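Local coordinates for protein DTDP-4-dehydrorhamnose reductase, rfbD ortholog (Clostridium acetobutylicum, PDB 1VL0) that probably reduces dTDP-6-deoxy-L-lyxo-4-hexulose to dTDP-L-rhamnose with a nicotinamide dinucleotide cofactor, the last step in making this activated sugar, at residues V158-L163 with T193-V198; W162-G167 with E281-Y286; V198-V203 with F216-K221. All coordinates share one frame; numbering follows the deposited sequence.

Contact 1: residues V158-L163 with T193-V198; sequences VRTAWL and TPTSTV. With NAI (1,4-dihydronicotinamide adenine dinucleotide), chain D.
Leu-163 and Thr-195 each send a branch anti to their own backbone nitrogen: CG in Leu-163 (chi1 -172°) and methyl CG2 in Thr-195, whose hydroxyl lies anti to the carbonyl carbon. Both side chains lie on the same face of a parallel beta bridge between strands 155-164 and 191-196 of the Rossmann-type sheet, and Leu-163 CD1 comes within 4.1 Å of Thr-195 CG2. The bridge is pinned by Thr-195 N, which donates to Trp-162 O over 2.9 Å; the donor stands above the carbonyl plane, 40° out of it. A CA-H...O contact from Leu-163 CA to Thr-195 O, 3.3 Å long, adds to the pairing. Past the bridge, methyl CG2 of Thr-197 meets Leu-163 CD1 at 3.9 Å, the two side chains crossing at about a right angle where helix 197-210 begins. That start is capped by Ser-196, whose OG accepts from Val-198 N.

Pro-194 runs alongside the indole of Trp-162 in the same direction, its CD 3.8 Å from Trp-162 CE3, while Thr-193 N sits over one face of the ring toward its rim. Trp-226 stacks on the same indole. The buried hydroxyls are satisfied by the segment 216-221 of the same chain: Thr-195 OG1 bonds Cys-220 N, and Thr-160 OG1 bonds Cys-218 O.

The same end of the strand also borders the cofactor. Ala-161 CA lies 3.8 Å from C4N of the dihydronicotinamide, and Leu-163 N donates to the carboxamide oxygen O7N in a nearly straight bond, 2.9 Å long with 174° at the hydrogen.

Contact 2: residues W162-G167 with E281-Y286; sequences WLYGDG and ESLKEY. With NAI (1,4-dihydronicotinamide adenine dinucleotide), chain D.
Tyr-164 and Tyr-286 approach from opposing directions and pass alongside each other, one leaving the end of strand 155-164 and the other leaving helix 279-290, so the contact joins the C-terminal edge of the mainly parallel Rossmann-type sheet to a helix close to the chain terminus. Their rings form an oblique pair, inclined by 52° with centroids 4.9 Å apart. The two rings come closest at Tyr-164 CD1 and Tyr-286 CD2, 3.5 Å apart, where CD1 rides over one face of the Tyr-286 ring toward its rim. CE1 of Tyr-164 continues the overlap onto CB and CG of Tyr-286.

The far end of Tyr-164 runs on to the helix backbone. Its CG stands between the backbone nitrogen and the carbonyl carbon (chi1 60°), and the ring reaches Ser-282 and Leu-283, with Ser-282 O near the ring plane at the edge. Leu-283 crosses Tyr-164 at about a right angle and lays CD1 over one ring face, 4.0 Å from CZ. Although Tyr-164 OH is only 3.1 Å from Leu-283 N, the angle is too poor for a hydrogen bond. Pro-194, Ser-196 and Val-171 also pack against the Tyr-164 side chain.

Tyr-286 extends away from its helix with CG anti to the backbone nitrogen and delivers its hydroxyl to the glycine-rich turn after the strand, where Asp-166 is the centre of an inverse gamma turn. The same hydroxyl also bonds Asn-169 ND2. Gly-165 O is gripped from opposite faces of its carbonyl plane, by Gly-167 N at 2.9 Å and by Tyr-286 OH at 2.7 Å.

Contact 3: residues V198-V203 with F216-K221; sequences VDLARV and FHCTCK
This is a buried helix-to-strand packing contact in which two cysteines meet one side of helix 197-210, with no hydrogen bond passing directly between the segments. Cys-218 makes the main apolar touch. Its SG, anti to the backbone nitrogen (chi1 -173°), points at the helix and is received by two residues one turn apart. Val-203 CG2 lies 3.5 Å from Cys-218 SG, and methyl CG1 of the same valine stands 3.8 Å from it, so both branches of the fork border the sulfur. From the preceding turn, Leu-200 brings CD1 to 3.8 Å from Cys-218 SG, with the CB of the cysteine at the same range.

The helix follows directly on strand 191-196 and leads back to strand 214-217, which pairs in parallel with strand 155-164: part of the alpha/beta layering of the Rossmann-type fold, with the helix packed on one face of the sheet. Leu-200 accordingly also rests on Val-158, Thr-160 and Leu-163 of strand 155-164, and on Leu-24 of helix 23-32.

The second cysteine has a more polar neighbour. Cys-220 SG lies beside the carboxylate of Asp-199, 3.6 Å from OD1 and 3.7 Å from CG. That carboxylate is chiefly held from outside the two segments, OD1 accepting from Ser-282 OG and forming a salt bridge with Arg-277, which probably favours its charged form. Cys-220 also packs on Trp-279 and Ser-282 of helix 279-290.

How the contacts relate
Contacts 1 and 3 lie closest, their centres about 6 Å apart; contact 2 is about 9 Å from contact 1 and 11 Å from contact 3. Strand 155-164 connects them: it supplies segments to contacts 1 and 2 and pairs with strand 214-217 of contact 3. Helix 197-210 begins in contact 1 and carries on into contact 3. Along the chain contact 1 closes before the helix-to-strand packing of contact 3, which is nested inside the long loop that contact 2 closes with helix 279-290. Ser-282 OG and Asp-199 OD1 join contacts 2 and 3. Through contact 2 the C-terminal helix is also held against the strand end that bonds the nicotinamide.

Contact 1: residues V158-L163 with T193-V198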
loop_
_atom_site.group_PDB
_atom_site.type_symbol
_atom_site.label_atom_id
_atom_site.label_comp_id
_atom_site.label_asym_id
_atom_site.label_seq_id
_atom_site.Cartn_x
_atom_site.Cartn_y
_atom_site.Cartn_z
ATOM N N VAL A 158 -15.910 -1.386 -2.361
ATOM C CA VAL A 158 -16.934 -2.402 -2.608
ATOM C C VAL A 158 -16.962 -2.751 -4.105
ATOM O O VAL A 158 -17.357 -1.907 -4.936
ATOM C CB VAL A 158 -18.316 -1.948 -2.137
ATOM C CG1 VAL A 158 -19.357 -3.087 -2.322
ATOM C CG2 VAL A 158 -18.275 -1.488 -0.625
ATOM N N ARG A 159 -16.416 -3.920 -4.446
ATOM C CA ARG A 159 -16.345 -4.386 -5.824
ATOM C C ARG A 159 -17.633 -5.059 -6.203
ATOM O O ARG A 159 -18.105 -5.952 -5.512
ATOM C CB ARG A 159 -15.180 -5.368 -6.043
ATOM C CG ARG A 159 -13.836 -4.833 -5.651
ATOM C CD ARG A 159 -12.719 -5.713 -6.169
ATOM N NE ARG A 159 -11.394 -5.203 -5.798
ATOM C CZ ARG A 159 -10.410 -5.882 -5.239
ATOM N NH1 ARG A 159 -10.532 -7.164 -4.935
ATOM N NH2 ARG A 159 -9.276 -5.240 -4.981
ATOM N N THR A 160 -18.193 -4.668 -7.334
ATOM C CA THR A 160 -19.391 -5.312 -7.807
ATOM C C THR A 160 -19.279 -5.707 -9.294
ATOM O O THR A 160 -18.220 -5.540 -9.901
ATOM C CB THR A 160 -20.623 -4.474 -7.507
ATOM O OG1 THR A 160 -21.799 -5.276 -7.764
ATOM C CG2 THR A 160 -20.751 -3.279 -8.417
ATOM N N ALA A 161 -20.353 -6.276 -9.853
ATOM C CA ALA A 161 -20.311 -6.794 -11.224
ATOM C C ALA A 161 -21.715 -7.002 -11.754
ATOM O O ALA A 161 -22.657 -7.189 -10.969
ATOM C CB ALA A 161 -19.564 -8.144 -11.259
ATOM N N TRP A 162 -21.835 -6.970 -13.085
ATOM C CA TRP A 162 -23.064 -7.376 -13.793
ATOM C C TRP A 162 -24.243 -6.669 -13.156
ATOM O O TRP A 162 -25.247 -7.282 -12.787
ATOM C CB TRP A 162 -23.240 -8.878 -13.710
ATOM C CG TRP A 162 -22.243 -9.668 -14.460
ATOM C CD1 TRP A 162 -20.933 -9.337 -14.751
ATOM C CD2 TRP A 162 -22.439 -10.980 -14.993
ATOM N NE1 TRP A 162 -20.322 -10.364 -15.434
ATOM C CE2 TRP A 162 -21.229 -11.369 -15.625
ATOM C CE3 TRP A 162 -23.532 -11.839 -15.064
ATOM C CZ2 TRP A 162 -21.093 -12.579 -16.290
ATOM C CZ3 TRP A 162 -23.390 -13.017 -15.689
ATOM C CH2 TRP A 162 -22.179 -13.390 -16.310
ATOM N N LEU A 163 -24.130 -5.361 -13.042
ATOM C CA LEU A 163 -25.041 -4.606 -12.193
ATOM C C LEU A 163 -26.268 -4.046 -12.933
ATOM O O LEU A 163 -26.150 -3.418 -13.993
ATOM C CB LEU A 163 -24.283 -3.437 -11.556
ATOM C CG LEU A 163 -25.018 -2.660 -10.494
ATOM C CD1 LEU A 163 -25.240 -3.501 -9.268
ATOM C CD2 LEU A 163 -24.250 -1.374 -10.165
ATOM N N THR A 193 -22.013 -13.284 -11.777
ATOM C CA THR A 193 -23.279 -13.297 -11.091
ATOM C C THR A 193 -23.973 -11.946 -11.290
ATOM O O THR A 193 -23.394 -10.923 -10.905
ATOM C CB THR A 193 -23.105 -13.455 -9.583
ATOM O OG1 THR A 193 -22.138 -14.481 -9.311
ATOM C CG2 THR A 193 -24.464 -13.879 -8.960
ATOM N N PRO A 194 -25.204 -11.967 -11.838
ATOM C CA PRO A 194 -26.041 -10.757 -11.972
ATOM C C PRO A 194 -26.283 -10.163 -10.617
ATOM O O PRO A 194 -26.533 -10.935 -9.681
ATOM C CB PRO A 194 -27.348 -11.309 -12.542
ATOM C CG PRO A 194 -26.925 -12.624 -13.260
ATOM C CD PRO A 194 -25.872 -13.177 -12.387
ATOM N N THR A 195 -26.198 -8.816 -10.491
ATOM C CA THR A 195 -26.309 -8.163 -9.220
ATOM C C THR A 195 -27.230 -6.999 -9.295
ATOM O O THR A 195 -27.125 -6.184 -10.208
ATOM C CB THR A 195 -24.907 -7.713 -8.716
ATOM O OG1 THR A 195 -24.099 -8.885 -8.548
ATOM C CG2 THR A 195 -24.973 -7.069 -7.314
ATOM N N SER A 196 -28.191 -6.991 -8.375
ATOM C CA SER A 196 -29.197 -5.910 -8.309
ATOM C C SER A 196 -28.613 -4.806 -7.482
ATOM O O SER A 196 -27.963 -5.084 -6.510
ATOM C CB SER A 196 -30.513 -6.399 -7.627
ATOM O OG SER A 196 -31.450 -5.310 -7.514
ATOM N N THR A 197 -28.921 -3.547 -7.798
ATOM C CA THR A 197 -28.507 -2.428 -6.948
ATOM C C THR A 197 -29.146 -2.459 -5.576
ATOM O O THR A 197 -28.683 -1.814 -4.631
ATOM C CB THR A 197 -28.847 -1.066 -7.591
ATOM O OG1 THR A 197 -30.225 -1.049 -8.038
ATOM C CG2 THR A 197 -28.013 -0.839 -8.825
ATOM N N VAL A 198 -30.254 -3.159 -5.446
ATOM C CA VAL A 198 -30.941 -3.210 -4.159
ATOM C C VAL A 198 -30.031 -3.886 -3.162
ATOM O O VAL A 198 -29.915 -3.441 -2.040
ATOM C CB VAL A 198 -32.269 -4.017 -4.259
ATOM C CG1 VAL A 198 -32.869 -4.308 -2.854
ATOM C CG2 VAL A 198 -33.256 -3.258 -5.155
HETATM P PA NAI D . -24.058 4.541 -13.941
HETATM O O1A NAI D . -23.315 4.547 -15.248
HETATM O O2A NAI D . -25.489 4.075 -14.050
HETATM O O5B NAI D . -23.872 6.001 -13.301
HETATM C C5B NAI D . -22.556 6.508 -13.197
HETATM C C4B NAI D . -22.571 8.018 -12.995
HETATM O O4B NAI D . -21.275 8.549 -13.266
HETATM C C3B NAI D . -23.496 8.801 -13.924
HETATM O O3B NAI D . -24.556 9.385 -13.191
HETATM C C2B NAI D . -22.549 9.849 -14.527
HETATM O O2B NAI D . -23.160 11.073 -14.914
HETATM C C1B NAI D . -21.517 9.936 -13.398
HETATM N N9A NAI D . -20.301 10.741 -13.616
HETATM C C8A NAI D . -19.501 10.680 -14.723
HETATM N N7A NAI D . -18.507 11.579 -14.577
HETATM C C5A NAI D . -18.652 12.243 -13.408
HETATM C C6A NAI D . -17.901 13.257 -12.808
HETATM N N6A NAI D . -16.833 13.763 -13.405
HETATM N N1A NAI D . -18.291 13.747 -11.583
HETATM C C2A NAI D . -19.422 13.221 -10.950
HETATM N N3A NAI D . -20.180 12.247 -11.549
HETATM C C4A NAI D . -19.796 11.735 -12.771
HETATM O O3 NAI D . -23.211 3.668 -12.896
HETATM P PN NAI D . -23.685 2.324 -12.127
HETATM O O1N NAI D . -24.411 2.660 -10.887
HETATM O O2N NAI D . -24.130 1.344 -13.142
HETATM O O5D NAI D . -22.245 1.899 -11.522
HETATM C C5D NAI D . -21.957 2.207 -10.165
HETATM C C4D NAI D . -20.580 1.706 -9.821
HETATM O O4D NAI D . -20.469 0.281 -10.028
HETATM C C3D NAI D . -19.488 2.375 -10.653
HETATM O O3D NAI D . -18.533 2.795 -9.719
HETATM C C2D NAI D . -18.951 1.283 -11.578
HETATM O O2D NAI D . -17.575 1.341 -11.939
HETATM C C1D NAI D . -19.253 0.038 -10.737
HETATM N N1N NAI D . -19.445 -1.176 -11.528
HETATM C C2N NAI D . -20.595 -1.310 -12.273
HETATM C C3N NAI D . -20.771 -2.486 -12.999
HETATM C C7N NAI D . -21.804 -2.552 -14.084
HETATM O O7N NAI D . -22.152 -3.822 -14.566
HETATM N N7N NAI D . -22.363 -1.432 -14.562
HETATM C C4N NAI D . -19.797 -3.493 -12.952
HETATM C C5N NAI D . -18.637 -3.341 -12.193
HETATM C C6N NAI D . -18.493 -2.152 -11.486
#

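Contact 2: residues W162-G167 with E281-Y286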
loop_
_atom_site.group_PDB
_atom_site.type_symbol
_atom_site.label_atom_id
_atom_site.label_comp_id
_atom_site.label_asym_id
_atom_site.label_seq_id
_atom_site.Cartn_x
_atom_site.Cartn_y
_atom_site.Cartn_z
ATOM N N TRP A 162 -21.835 -6.970 -13.085
ATOM C CA TRP A 162 -23.064 -7.376 -13.793
ATOM C C TRP A 162 -24.243 -6.669 -13.156
ATOM O O TRP A 162 -25.247 -7.282 -12.787
ATOM C CB TRP A 162 -23.240 -8.878 -13.710
ATOM C CG TRP A 162 -22.243 -9.668 -14.460
ATOM C CD1 TRP A 162 -20.933 -9.337 -14.751
ATOM C CD2 TRP A 162 -22.439 -10.980 -14.993
ATOM N NE1 TRP A 162 -20.322 -10.364 -15.434
ATOM C CE2 TRP A 162 -21.229 -11.369 -15.625
ATOM C CE3 TRP A 162 -23.532 -11.839 -15.064
ATOM C CZ2 TRP A 162 -21.093 -12.579 -16.290
ATOM C CZ3 TRP A 162 -23.390 -13.017 -15.689
ATOM C CH2 TRP A 162 -22.179 -13.390 -16.310
ATOM N N LEU A 163 -24.130 -5.361 -13.042
ATOM C CA LEU A 163 -25.041 -4.606 -12.193
ATOM C C LEU A 163 -26.268 -4.046 -12.933
ATOM O O LEU A 163 -26.150 -3.418 -13.993
ATOM C CB LEU A 163 -24.283 -3.437 -11.556
ATOM C CG LEU A 163 -25.018 -2.660 -10.494
ATOM C CD1 LEU A 163 -25.240 -3.501 -9.268
ATOM C CD2 LEU A 163 -24.250 -1.374 -10.165
ATOM N N TYR A 164 -27.449 -4.237 -12.347
ATOM C CA TYR A 164 -28.676 -3.740 -12.958
ATOM C C TYR A 164 -29.486 -2.997 -11.920
ATOM O O TYR A 164 -29.455 -3.287 -10.737
ATOM C CB TYR A 164 -29.511 -4.869 -13.637
ATOM C CG TYR A 164 -29.951 -5.967 -12.673
ATOM C CD1 TYR A 164 -31.102 -5.833 -11.942
ATOM C CD2 TYR A 164 -29.203 -7.103 -12.509
ATOM C CE1 TYR A 164 -31.501 -6.806 -11.062
ATOM C CE2 TYR A 164 -29.582 -8.071 -11.638
ATOM C CZ TYR A 164 -30.753 -7.936 -10.944
ATOM O OH TYR A 164 -31.120 -8.868 -10.026
ATOM N N GLY A 165 -30.227 -2.029 -12.406
ATOM C CA GLY A 165 -31.097 -1.202 -11.568
ATOM C C GLY A 165 -31.752 -0.129 -12.425
ATOM O O GLY A 165 -32.076 -0.354 -13.600
ATOM N N ASP A 166 -31.931 1.037 -11.822
ATOM C CA ASP A 166 -32.627 2.146 -12.413
ATOM C C ASP A 166 -31.720 2.918 -13.430
ATOM O O ASP A 166 -31.202 4.009 -13.168
ATOM C CB ASP A 166 -33.138 3.051 -11.301
ATOM C CG ASP A 166 -34.153 4.088 -11.798
ATOM O OD1 ASP A 166 -34.486 4.075 -13.001
ATOM O OD2 ASP A 166 -34.691 4.903 -11.022
ATOM N N GLY A 167 -31.527 2.310 -14.597
ATOM C CA GLY A 167 -30.710 2.896 -15.643
ATOM C C GLY A 167 -30.571 1.852 -16.723
ATOM O O GLY A 167 -31.241 0.801 -16.665
ATOM N N GLU A 281 -33.646 -14.540 -7.351
ATOM C CA GLU A 281 -34.594 -13.855 -6.480
ATOM C C GLU A 281 -34.545 -12.324 -6.658
ATOM O O GLU A 281 -35.567 -11.663 -6.720
ATOM C CB GLU A 281 -34.288 -14.241 -5.039
ATOM C CG GLU A 281 -35.238 -13.695 -3.993
ATOM C CD GLU A 281 -34.867 -14.103 -2.554
ATOM O OE1 GLU A 281 -33.992 -14.988 -2.368
ATOM O OE2 GLU A 281 -35.445 -13.504 -1.609
ATOM N N SER A 282 -33.331 -11.768 -6.682
ATOM C CA SER A 282 -33.124 -10.385 -6.899
ATOM C C SER A 282 -33.661 -9.966 -8.258
ATOM O O SER A 282 -34.265 -8.899 -8.420
ATOM C CB SER A 282 -31.627 -10.069 -6.799
ATOM O OG SER A 282 -31.193 -10.197 -5.467
ATOM N N LEU A 283 -33.405 -10.806 -9.243
ATOM C CA LEU A 283 -33.760 -10.525 -10.619
ATOM C C LEU A 283 -35.293 -10.533 -10.771
ATOM O O LEU A 283 -35.894 -9.561 -11.334
ATOM C CB LEU A 283 -33.090 -11.551 -11.540
ATOM C CG LEU A 283 -33.477 -11.335 -13.001
ATOM C CD1 LEU A 283 -33.153 -9.871 -13.528
ATOM C CD2 LEU A 283 -32.907 -12.399 -13.872
ATOM N N LYS A 284 -35.943 -11.536 -10.189
ATOM C CA LYS A 284 -37.415 -11.572 -10.207
ATOM C C LYS A 284 -38.013 -10.316 -9.586
ATOM O O LYS A 284 -38.987 -9.754 -10.123
ATOM C CB LYS A 284 -37.983 -12.804 -9.516
ATOM C CG LYS A 284 -39.498 -12.917 -9.704
ATOM C CD LYS A 284 -40.102 -14.249 -9.331
ATOM C CE LYS A 284 -41.563 -14.335 -9.824
ATOM N NZ LYS A 284 -42.427 -13.154 -9.369
ATOM N N GLU A 285 -37.465 -9.861 -8.465
ATOM C CA GLU A 285 -37.987 -8.648 -7.792
ATOM C C GLU A 285 -37.867 -7.444 -8.751
ATOM O O GLU A 285 -38.722 -6.561 -8.830
ATOM C CB GLU A 285 -37.236 -8.436 -6.490
ATOM C CG GLU A 285 -37.540 -7.163 -5.730
ATOM C CD GLU A 285 -36.515 -6.846 -4.626
ATOM O OE1 GLU A 285 -35.328 -6.551 -4.943
ATOM O OE2 GLU A 285 -36.895 -6.846 -3.421
ATOM N N TYR A 286 -36.789 -7.414 -9.500
ATOM C CA TYR A 286 -36.514 -6.317 -10.408
ATOM C C TYR A 286 -37.448 -6.322 -11.602
ATOM O O TYR A 286 -38.023 -5.270 -11.952
ATOM C CB TYR A 286 -35.054 -6.340 -10.871
ATOM C CG TYR A 286 -34.699 -5.237 -11.852
ATOM C CD1 TYR A 286 -34.635 -3.918 -11.448
ATOM C CD2 TYR A 286 -34.407 -5.531 -13.150
ATOM C CE1 TYR A 286 -34.312 -2.915 -12.337
ATOM C CE2 TYR A 286 -34.068 -4.552 -14.054
ATOM C CZ TYR A 286 -34.022 -3.246 -13.650
ATOM O OH TYR A 286 -33.692 -2.298 -14.569
HETATM P PA NAI D . -24.058 4.541 -13.941
HETATM O O1A NAI D . -23.315 4.547 -15.248
HETATM O O2A NAI D . -25.489 4.075 -14.050
HETATM O O5B NAI D . -23.872 6.001 -13.301
HETATM C C5B NAI D . -22.556 6.508 -13.197
HETATM C C4B NAI D . -22.571 8.018 -12.995
HETATM O O4B NAI D . -21.275 8.549 -13.266
HETATM C C3B NAI D . -23.496 8.801 -13.924
HETATM O O3B NAI D . -24.556 9.385 -13.191
HETATM C C2B NAI D . -22.549 9.849 -14.527
HETATM O O2B NAI D . -23.160 11.073 -14.914
HETATM C C1B NAI D . -21.517 9.936 -13.398
HETATM N N9A NAI D . -20.301 10.741 -13.616
HETATM C C8A NAI D . -19.501 10.680 -14.723
HETATM N N7A NAI D . -18.507 11.579 -14.577
HETATM C C5A NAI D . -18.652 12.243 -13.408
HETATM C C6A NAI D . -17.901 13.257 -12.808
HETATM N N6A NAI D . -16.833 13.763 -13.405
HETATM N N1A NAI D . -18.291 13.747 -11.583
HETATM C C2A NAI D . -19.422 13.221 -10.950
HETATM N N3A NAI D . -20.180 12.247 -11.549
HETATM C C4A NAI D . -19.796 11.735 -12.771
HETATM O O3 NAI D . -23.211 3.668 -12.896
HETATM P PN NAI D . -23.685 2.324 -12.127
HETATM O O1N NAI D . -24.411 2.660 -10.887
HETATM O O2N NAI D . -24.130 1.344 -13.142
HETATM O O5D NAI D . -22.245 1.899 -11.522
HETATM C C5D NAI D . -21.957 2.207 -10.165
HETATM C C4D NAI D . -20.580 1.706 -9.821
HETATM O O4D NAI D . -20.469 0.281 -10.028
HETATM C C3D NAI D . -19.488 2.375 -10.653
HETATM O O3D NAI D . -18.533 2.795 -9.719
HETATM C C2D NAI D . -18.951 1.283 -11.578
HETATM O O2D NAI D . -17.575 1.341 -11.939
HETATM C C1D NAI D . -19.253 0.038 -10.737
HETATM N N1N NAI D . -19.445 -1.176 -11.528
HETATM C C2N NAI D . -20.595 -1.310 -12.273
HETATM C C3N NAI D . -20.771 -2.486 -12.999
HETATM C C7N NAI D . -21.804 -2.552 -14.084
HETATM O O7N NAI D . -22.152 -3.822 -14.566
HETATM N N7N NAI D . -22.363 -1.432 -14.562
HETATM C C4N NAI D . -19.797 -3.493 -12.952
HETATM C C5N NAI D . -18.637 -3.341 -12.193
HETATM C C6N NAI D . -18.493 -2.152 -11.486
#

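Contact 3: residues V198-V203 with F216-K221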
loop_
_atom_site.group_PDB
_atom_site.type_symbol
_atom_site.label_atom_id
_atom_site.label_comp_id
_atom_site.label_asym_id
_atom_site.label_seq_id
_atom_site.Cartn_x
_atom_site.Cartn_y
_atom_site.Cartn_z
ATOM N N VAL A 198 -30.254 -3.159 -5.446
ATOM C CA VAL A 198 -30.941 -3.210 -4.159
ATOM C C VAL A 198 -30.031 -3.886 -3.162
ATOM O O VAL A 198 -29.915 -3.441 -2.040
ATOM C CB VAL A 198 -32.269 -4.017 -4.259
ATOM C CG1 VAL A 198 -32.869 -4.308 -2.854
ATOM C CG2 VAL A 198 -33.256 -3.258 -5.155
ATOM N N ASP A 199 -29.442 -5.016 -3.569
ATOM C CA ASP A 199 -28.541 -5.775 -2.682
ATOM C C ASP A 199 -27.211 -5.041 -2.438
ATOM O O ASP A 199 -26.663 -5.118 -1.356
ATOM C CB ASP A 199 -28.235 -7.134 -3.319
ATOM C CG ASP A 199 -29.467 -7.988 -3.418
ATOM O OD1 ASP A 199 -30.206 -7.773 -4.409
ATOM O OD2 ASP A 199 -29.793 -8.822 -2.512
ATOM N N LEU A 200 -26.685 -4.392 -3.488
ATOM C CA LEU A 200 -25.450 -3.659 -3.399
ATOM C C LEU A 200 -25.609 -2.499 -2.435
ATOM O O LEU A 200 -24.778 -2.277 -1.577
ATOM C CB LEU A 200 -25.001 -3.165 -4.787
ATOM C CG LEU A 200 -23.700 -2.310 -4.791
ATOM C CD1 LEU A 200 -22.494 -3.000 -4.131
ATOM C CD2 LEU A 200 -23.421 -1.928 -6.244
ATOM N N ALA A 201 -26.708 -1.785 -2.565
ATOM C CA ALA A 201 -26.965 -0.631 -1.710
ATOM C C ALA A 201 -27.159 -0.987 -0.233
ATOM O O ALA A 201 -26.747 -0.257 0.649
ATOM C CB ALA A 201 -28.174 0.102 -2.236
ATOM N N ARG A 202 -27.821 -2.101 0.032
ATOM C CA ARG A 202 -27.973 -2.606 1.375
ATOM C C ARG A 202 -26.622 -2.901 1.969
ATOM O O ARG A 202 -26.369 -2.647 3.132
ATOM C CB ARG A 202 -28.823 -3.890 1.393
ATOM C CG ARG A 202 -30.296 -3.682 1.275
ATOM C CD ARG A 202 -31.057 -4.980 1.158
ATOM N NE ARG A 202 -32.499 -4.811 0.867
ATOM C CZ ARG A 202 -33.323 -5.831 0.545
ATOM N NH1 ARG A 202 -32.871 -7.092 0.466
ATOM N NH2 ARG A 202 -34.594 -5.595 0.305
ATOM N N VAL A 203 -25.741 -3.521 1.191
ATOM C CA VAL A 203 -24.418 -3.833 1.695
ATOM C C VAL A 203 -23.605 -2.554 1.983
ATOM O O VAL A 203 -23.013 -2.408 3.062
ATOM C CB VAL A 203 -23.664 -4.746 0.719
ATOM C CG1 VAL A 203 -22.170 -4.730 1.020
ATOM C CG2 VAL A 203 -24.234 -6.183 0.857
ATOM N N PHE A 216 -14.429 -5.080 0.109
ATOM C CA PHE A 216 -15.475 -6.102 0.049
ATOM C C PHE A 216 -15.862 -6.394 -1.388
ATOM O O PHE A 216 -16.051 -5.485 -2.148
ATOM C CB PHE A 216 -16.740 -5.641 0.776
ATOM C CG PHE A 216 -16.511 -5.362 2.241
ATOM C CD1 PHE A 216 -15.964 -4.151 2.648
ATOM C CD2 PHE A 216 -16.757 -6.342 3.196
ATOM C CE1 PHE A 216 -15.720 -3.880 4.082
ATOM C CE2 PHE A 216 -16.511 -6.079 4.569
ATOM C CZ PHE A 216 -15.973 -4.883 4.981
ATOM N N HIS A 217 -16.076 -7.654 -1.696
ATOM C CA HIS A 217 -16.844 -8.073 -2.865
ATOM C C HIS A 217 -18.328 -8.111 -2.531
ATOM O O HIS A 217 -18.742 -8.510 -1.440
ATOM C CB HIS A 217 -16.386 -9.473 -3.296
ATOM C CG HIS A 217 -15.008 -9.496 -3.859
ATOM N ND1 HIS A 217 -14.339 -10.671 -4.162
ATOM C CD2 HIS A 217 -14.146 -8.485 -4.128
ATOM C CE1 HIS A 217 -13.153 -10.363 -4.658
ATOM N NE2 HIS A 217 -13.003 -9.054 -4.630
ATOM N N CYS A 218 -19.145 -7.626 -3.467
ATOM C CA CYS A 218 -20.587 -7.595 -3.300
ATOM C C CYS A 218 -21.299 -7.823 -4.621
ATOM O O CYS A 218 -21.644 -6.859 -5.331
ATOM C CB CYS A 218 -21.043 -6.265 -2.700
ATOM S SG CYS A 218 -22.800 -6.387 -2.344
ATOM N N THR A 219 -21.445 -9.108 -4.970
ATOM C CA THR A 219 -22.388 -9.543 -5.958
ATOM C C THR A 219 -23.462 -10.459 -5.290
ATOM O O THR A 219 -23.302 -10.952 -4.160
ATOM C CB THR A 219 -21.688 -10.290 -7.111
ATOM O OG1 THR A 219 -20.988 -11.443 -6.612
ATOM C CG2 THR A 219 -20.633 -9.428 -7.743
ATOM N N CYS A 220 -24.541 -10.699 -6.036
ATOM C CA CYS A 220 -25.571 -11.596 -5.573
ATOM C C CYS A 220 -25.019 -13.026 -5.442
ATOM O O CYS A 220 -23.947 -13.354 -5.966
ATOM C CB CYS A 220 -26.838 -11.496 -6.472
ATOM S SG CYS A 220 -27.920 -10.016 -6.149
ATOM N N LYS A 221 -25.722 -13.877 -4.698
ATOM C CA LYS A 221 -25.269 -15.270 -4.534
ATOM C C LYS A 221 -25.476 -16.065 -5.793
ATOM O O LYS A 221 -26.385 -15.775 -6.580
ATOM C CB LYS A 221 -25.991 -15.944 -3.384
ATOM C CG LYS A 221 -25.803 -15.308 -2.040
ATOM C CD LYS A 221 -26.583 -16.141 -1.018
ATOM C CE LYS A 221 -26.902 -15.464 0.284
ATOM N NZ LYS A 221 -25.763 -14.923 0.834
#